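Local coordinates for CLIP-associating protein (Drosophila melanogaster, PDB 4G3A) that tracks microtubule plus ends and stabilises dynamic microtubules, serving mitotic spindle formation and kinetochore attachment, with this chain providing its N-terminal TOG-like domain, at residues A[55-66]-A[90-98]. Residues are numbered along the deposited sequence; the frame is centred on the assembly and turned at random.
Sequences MPWLTGSHFKIA and TVLPHVIDR
An arginine of HEAT repeat 2 bonded to main-chain carbonyls of HEAT repeat 1, backed by apolar helix-to-helix packing, joins two neighbouring repeats: R98 of helix 88-98 reaches the C-terminal end of helix 47-58 and the turn after it. R98 NH2 donates to L58 O (2.7 Å) and G60 O (2.6 Å). The G60 oxygen lies practically in the guanidinium plane, while L58 O sits 27° out of it and takes a weak second bond from NE. A66 CB, from helix 63-80, covers one face of the guanidinium, 3.6 Å from R98 CZ, and NH1 forms a salt bridge with D101, so the group is fixed on several sides. A leucine in place of R98 would probably leave the carbonyls of L58 and G60 without this donor and D101 without its charged mate. Further along, L58 goes as a knob between V91, H94, V95 and R98: with CG anti to its backbone N (chi1 176°), L58 CD2 lands 3.7 Å from H94 CB. The H94 ring carries T59 CG2 over its centre, a CH-pi contact of 3.6 Å to the centroid, while T59 OG1 bonds back to M55 O. Bent at chi2 and chi3, selenomethionine M55 brings CE 3.3 Å from H94 ND1 and SE against T90 CG2 and V91 CG2. Such packing of the first helix of one repeat on that of the next is characteristic of the HEAT-repeat solenoid of TOG domains.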
HETATM    1  N   MSE A  55      14.955   4.274  -7.868  1.00 49.32           N
HETATM    2  CA  MSE A  55      15.148   4.111  -6.428  1.00 48.35           C
HETATM    3  C   MSE A  55      15.553   5.392  -5.689  1.00 49.76           C
HETATM    4  O   MSE A  55      14.978   5.707  -4.651  1.00 51.65           O
HETATM    5  CB  MSE A  55      16.108   2.955  -6.135  1.00 47.87           C
HETATM    6  CG  MSE A  55      15.521   1.593  -6.469  1.00 47.88           C
HETATM    7 SE   MSE A  55      13.835   1.263  -5.513  1.00 59.93          SE
HETATM    8  CE  MSE A  55      14.484   1.656  -3.717  1.00 57.38           C
ATOM      9  N   PRO A  56      16.541   6.137  -6.219  1.00 50.38           N
ATOM     10  CA  PRO A  56      16.875   7.425  -5.595  1.00 52.02           C
ATOM     11  C   PRO A  56      15.713   8.422  -5.616  1.00 52.02           C
ATOM     12  O   PRO A  56      15.621   9.271  -4.732  1.00 54.89           O
ATOM     13  CB  PRO A  56      18.038   7.937  -6.454  1.00 55.28           C
ATOM     14  CG  PRO A  56      18.666   6.703  -6.991  1.00 54.33           C
ATOM     15  CD  PRO A  56      17.532   5.745  -7.238  1.00 49.47           C
ATOM     16  N   TRP A  57      14.849   8.334  -6.621  1.00 46.90           N
ATOM     17  CA  TRP A  57      13.676   9.195  -6.684  1.00 41.27           C
ATOM     18  C   TRP A  57      12.714   8.796  -5.556  1.00 44.70           C
ATOM     19  O   TRP A  57      12.221   9.630  -4.793  1.00 41.20           O
ATOM     20  CB  TRP A  57      12.971   9.021  -8.031  1.00 44.46           C
ATOM     21  CG  TRP A  57      13.703   9.591  -9.227  1.00 50.02           C
ATOM     22  CD1 TRP A  57      14.981  10.070  -9.264  1.00 54.87           C
ATOM     23  CD2 TRP A  57      13.180   9.741 -10.555  1.00 51.25           C
ATOM     24  NE1 TRP A  57      15.288  10.505 -10.536  1.00 53.00           N
ATOM     25  CE2 TRP A  57      14.199  10.316 -11.345  1.00 49.92           C
ATOM     26  CE3 TRP A  57      11.949   9.443 -11.153  1.00 46.33           C
ATOM     27  CZ2 TRP A  57      14.023  10.600 -12.697  1.00 48.78           C
ATOM     28  CZ3 TRP A  57      11.776   9.727 -12.498  1.00 49.68           C
ATOM     29  CH2 TRP A  57      12.809  10.297 -13.256  1.00 46.93           C
ATOM     30  N   LEU A  58      12.441   7.503  -5.468  1.00 43.54           N
ATOM     31  CA  LEU A  58      11.500   6.999  -4.479  1.00 43.95           C
ATOM     32  C   LEU A  58      12.009   7.263  -3.064  1.00 53.40           C
ATOM     33  O   LEU A  58      11.267   7.748  -2.214  1.00 52.82           O
ATOM     34  CB  LEU A  58      11.282   5.506  -4.681  1.00 40.46           C
ATOM     35  CG  LEU A  58      10.393   4.814  -3.650  1.00 35.43           C
ATOM     36  CD1 LEU A  58       8.995   5.381  -3.731  1.00 33.55           C
ATOM     37  CD2 LEU A  58      10.396   3.322  -3.890  1.00 34.59           C
ATOM     38  N   THR A  59      13.280   6.951  -2.823  1.00 51.74           N
ATOM     39  CA  THR A  59      13.880   7.126  -1.501  1.00 57.68           C
ATOM     40  C   THR A  59      14.391   8.551  -1.285  1.00 61.08           C
ATOM     41  O   THR A  59      15.113   8.818  -0.325  1.00 58.62           O
ATOM     42  CB  THR A  59      15.049   6.149  -1.291  1.00 61.21           C
ATOM     43  OG1 THR A  59      16.158   6.545  -2.109  1.00 55.57           O
ATOM     44  CG2 THR A  59      14.626   4.728  -1.652  1.00 60.77           C
ATOM     45  N   GLY A  60      13.998   9.465  -2.169  1.00 63.82           N
ATOM     46  CA  GLY A  60      14.554  10.808  -2.183  1.00 67.80           C
ATOM     47  C   GLY A  60      13.849  11.829  -1.308  1.00 64.60           C
ATOM     48  O   GLY A  60      12.864  11.523  -0.641  1.00 62.92           O
ATOM     49  N   SER A  61      14.369  13.054  -1.319  1.00 59.00           N
ATOM     50  CA  SER A  61      13.865  14.135  -0.478  1.00 65.68           C
ATOM     51  C   SER A  61      12.882  15.044  -1.211  1.00 65.49           C
ATOM     52  O   SER A  61      12.194  15.853  -0.592  1.00 72.76           O
ATOM     53  CB  SER A  61      15.035  14.959   0.070  1.00 83.39           C
ATOM     54  OG  SER A  61      14.672  16.318   0.257  1.00 90.75           O
ATOM     55  N   HIS A  62      12.829  14.919  -2.532  1.00 59.49           N
ATOM     56  CA  HIS A  62      11.860  15.652  -3.340  1.00 59.73           C
ATOM     57  C   HIS A  62      10.635  14.751  -3.493  1.00 53.37           C
ATOM     58  O   HIS A  62      10.712  13.683  -4.102  1.00 52.39           O
ATOM     59  CB  HIS A  62      12.461  15.981  -4.714  1.00 66.66           C
ATOM     60  CG  HIS A  62      11.746  17.073  -5.456  1.00 73.27           C
ATOM     61  ND1 HIS A  62      10.440  16.955  -5.882  1.00 74.06           N
ATOM     62  CD2 HIS A  62      12.170  18.290  -5.876  1.00 70.31           C
ATOM     63  CE1 HIS A  62      10.084  18.059  -6.518  1.00 75.31           C
ATOM     64  NE2 HIS A  62      11.117  18.884  -6.530  1.00 69.41           N
ATOM     65  N   PHE A  63       9.508  15.174  -2.935  1.00 56.30           N
ATOM     66  CA  PHE A  63       8.340  14.298  -2.866  1.00 63.01           C
ATOM     67  C   PHE A  63       7.552  14.254  -4.171  1.00 60.61           C
ATOM     68  O   PHE A  63       6.829  13.294  -4.426  1.00 59.88           O
ATOM     69  CB  PHE A  63       7.422  14.687  -1.704  1.00 65.20           C
ATOM     70  CG  PHE A  63       6.713  15.990  -1.908  1.00 68.31           C
ATOM     71  CD1 PHE A  63       5.664  16.086  -2.806  1.00 67.66           C
ATOM     72  CD2 PHE A  63       7.096  17.119  -1.204  1.00 78.48           C
ATOM     73  CE1 PHE A  63       5.010  17.282  -3.001  1.00 77.83           C
ATOM     74  CE2 PHE A  63       6.445  18.322  -1.392  1.00 83.07           C
ATOM     75  CZ  PHE A  63       5.399  18.403  -2.293  1.00 83.60           C
ATOM     76  N   LYS A  64       7.681  15.293  -4.986  1.00 60.16           N
ATOM     77  CA  LYS A  64       7.049  15.288  -6.299  1.00 66.61           C
ATOM     78  C   LYS A  64       7.668  14.192  -7.154  1.00 60.45           C
ATOM     79  O   LYS A  64       6.964  13.442  -7.825  1.00 58.52           O
ATOM     80  CB  LYS A  64       7.209  16.643  -6.987  1.00 76.49           C
ATOM     81  CG  LYS A  64       6.246  17.710  -6.497  1.00 84.46           C
ATOM     82  CD  LYS A  64       6.794  19.105  -6.752  1.00 94.66           C
ATOM     83  CE  LYS A  64       5.731  20.159  -6.500  1.00100.00           C
ATOM     84  NZ  LYS A  64       4.883  19.796  -5.329  1.00100.33           N
ATOM     85  N   ILE A  65       8.994  14.111  -7.117  1.00 55.51           N
ATOM     86  CA  ILE A  65       9.732  13.086  -7.846  1.00 55.05           C
ATOM     87  C   ILE A  65       9.515  11.698  -7.228  1.00 50.26           C
ATOM     88  O   ILE A  65       9.434  10.693  -7.940  1.00 52.63           O
ATOM     89  CB  ILE A  65      11.234  13.429  -7.905  1.00 51.09           C
ATOM     90  CG1 ILE A  65      11.480  14.512  -8.956  1.00 57.91           C
ATOM     91  CG2 ILE A  65      12.058  12.206  -8.228  1.00 45.28           C
ATOM     92  CD1 ILE A  65      12.841  15.149  -8.864  1.00 66.25           C
ATOM     93  N   ALA A  66       9.419  11.646  -5.905  1.00 43.05           N
ATOM     94  CA  ALA A  66       9.096  10.395  -5.229  1.00 42.95           C
ATOM     95  C   ALA A  66       7.729   9.902  -5.688  1.00 40.12           C
ATOM     96  O   ALA A  66       7.545   8.727  -6.011  1.00 40.45           O
ATOM     97  CB  ALA A  66       9.114  10.589  -3.729  1.00 44.27           C
ATOM     98  N   THR A  90      12.849  -5.113  -3.277  1.00 38.43           N
ATOM     99  CA  THR A  90      13.678  -3.914  -3.342  1.00 45.26           C
ATOM    100  C   THR A  90      12.835  -2.671  -3.114  1.00 40.14           C
ATOM    101  O   THR A  90      13.219  -1.758  -2.387  1.00 41.27           O
ATOM    102  CB  THR A  90      14.377  -3.791  -4.717  1.00 54.17           C
ATOM    103  OG1 THR A  90      15.461  -4.724  -4.790  1.00 56.97           O
ATOM    104  CG2 THR A  90      14.915  -2.379  -4.936  1.00 57.60           C
ATOM    105  N   VAL A  91      11.665  -2.662  -3.731  1.00 32.78           N
ATOM    106  CA  VAL A  91      10.801  -1.496  -3.737  1.00 30.83           C
ATOM    107  C   VAL A  91       9.922  -1.384  -2.481  1.00 31.23           C
ATOM    108  O   VAL A  91       9.812  -0.319  -1.884  1.00 30.66           O
ATOM    109  CB  VAL A  91       9.895  -1.552  -4.967  1.00 38.84           C
ATOM    110  CG1 VAL A  91       8.845  -0.494  -4.892  1.00 35.63           C
ATOM    111  CG2 VAL A  91      10.733  -1.413  -6.248  1.00 34.46           C
ATOM    112  N   LEU A  92       9.312  -2.497  -2.090  1.00 34.23           N
ATOM    113  CA  LEU A  92       8.295  -2.501  -1.031  1.00 37.79           C
ATOM    114  C   LEU A  92       8.667  -1.741   0.250  1.00 33.12           C
ATOM    115  O   LEU A  92       7.854  -0.981   0.768  1.00 35.83           O
ATOM    116  CB  LEU A  92       7.859  -3.928  -0.680  1.00 33.88           C
ATOM    117  CG  LEU A  92       6.475  -4.020  -0.015  1.00 31.54           C
ATOM    118  CD1 LEU A  92       5.397  -3.433  -0.937  1.00 27.74           C
ATOM    119  CD2 LEU A  92       6.125  -5.452   0.358  1.00 31.92           C
ATOM    120  N   PRO A  93       9.889  -1.945   0.772  1.00 38.02           N
ATOM    121  CA  PRO A  93      10.183  -1.273   2.043  1.00 33.91           C
ATOM    122  C   PRO A  93      10.058   0.248   1.962  1.00 36.60           C
ATOM    123  O   PRO A  93       9.698   0.868   2.951  1.00 34.17           O
ATOM    124  CB  PRO A  93      11.637  -1.681   2.322  1.00 43.15           C
ATOM    125  CG  PRO A  93      11.782  -2.997   1.627  1.00 42.86           C
ATOM    126  CD  PRO A  93      10.969  -2.873   0.375  1.00 38.43           C
ATOM    127  N   HIS A  94      10.340   0.848   0.809  1.00 33.70           N
ATOM    128  CA  HIS A  94      10.279   2.306   0.701  1.00 26.94           C
ATOM    129  C   HIS A  94       8.872   2.823   0.369  1.00 29.77           C
ATOM    130  O   HIS A  94       8.521   3.955   0.701  1.00 29.77           O
ATOM    131  CB  HIS A  94      11.321   2.792  -0.307  1.00 31.42           C
ATOM    132  CG  HIS A  94      12.695   2.314   0.022  1.00 35.45           C
ATOM    133  ND1 HIS A  94      13.300   1.269  -0.647  1.00 41.19           N
ATOM    134  CD2 HIS A  94      13.553   2.683   0.997  1.00 40.96           C
ATOM    135  CE1 HIS A  94      14.487   1.044  -0.121  1.00 49.49           C
ATOM    136  NE2 HIS A  94      14.666   1.886   0.884  1.00 51.36           N
ATOM    137  N   VAL A  95       8.087   1.990  -0.300  1.00 29.02           N
ATOM    138  CA  VAL A  95       6.686   2.292  -0.529  1.00 33.23           C
ATOM    139  C   VAL A  95       5.966   2.329   0.814  1.00 32.58           C
ATOM    140  O   VAL A  95       5.157   3.211   1.072  1.00 29.22           O
ATOM    141  CB  VAL A  95       6.039   1.238  -1.415  1.00 32.70           C
ATOM    142  CG1 VAL A  95       4.551   1.528  -1.560  1.00 33.37           C
ATOM    143  CG2 VAL A  95       6.736   1.228  -2.781  1.00 30.20           C
ATOM    144  N   ILE A  96       6.289   1.371   1.670  1.00 27.24           N
ATOM    145  CA  ILE A  96       5.753   1.345   3.027  1.00 27.03           C
ATOM    146  C   ILE A  96       6.024   2.663   3.747  1.00 32.87           C
ATOM    147  O   ILE A  96       5.100   3.284   4.281  1.00 33.35           O
ATOM    148  CB  ILE A  96       6.352   0.174   3.833  1.00 27.48           C
ATOM    149  CG1 ILE A  96       5.781  -1.155   3.322  1.00 25.42           C
ATOM    150  CG2 ILE A  96       6.081   0.354   5.345  1.00 29.74           C
ATOM    151  CD1 ILE A  96       6.431  -2.380   3.945  1.00 35.30           C
ATOM    152  N   ASP A  97       7.286   3.094   3.753  1.00 30.27           N
ATOM    153  CA  ASP A  97       7.651   4.369   4.362  1.00 30.58           C
ATOM    154  C   ASP A  97       6.820   5.528   3.815  1.00 40.12           C
ATOM    155  O   ASP A  97       6.481   6.448   4.553  1.00 37.79           O
ATOM    156  CB  ASP A  97       9.142   4.667   4.166  1.00 41.82           C
ATOM    157  CG  ASP A  97      10.031   3.832   5.077  1.00 50.30           C
ATOM    158  OD1 ASP A  97       9.514   3.242   6.053  1.00 54.16           O
ATOM    159  OD2 ASP A  97      11.241   3.762   4.811  1.00 56.26           O
ATOM    160  N   ARG A  98       6.493   5.491   2.527  1.00 36.25           N
ATOM    161  CA  ARG A  98       5.713   6.573   1.928  1.00 31.02           C
ATOM    162  C   ARG A  98       4.243   6.551   2.362  1.00 34.37           C
ATOM    163  O   ARG A  98       3.510   7.525   2.150  1.00 34.23           O
ATOM    164  CB  ARG A  98       5.809   6.536   0.408  1.00 32.34           C
ATOM    165  CG  ARG A  98       7.198   6.840  -0.141  1.00 35.84           C
ATOM    166  CD  ARG A  98       7.577   8.304   0.056  1.00 40.60           C
ATOM    167  NE  ARG A  98       8.983   8.550  -0.277  1.00 44.14           N
ATOM    168  CZ  ARG A  98       9.564   9.750  -0.276  1.00 50.09           C
ATOM    169  NH1 ARG A  98       8.865  10.837   0.035  1.00 50.15           N
ATOM    170  NH2 ARG A  98      10.849   9.868  -0.590  1.00 43.08           N
TER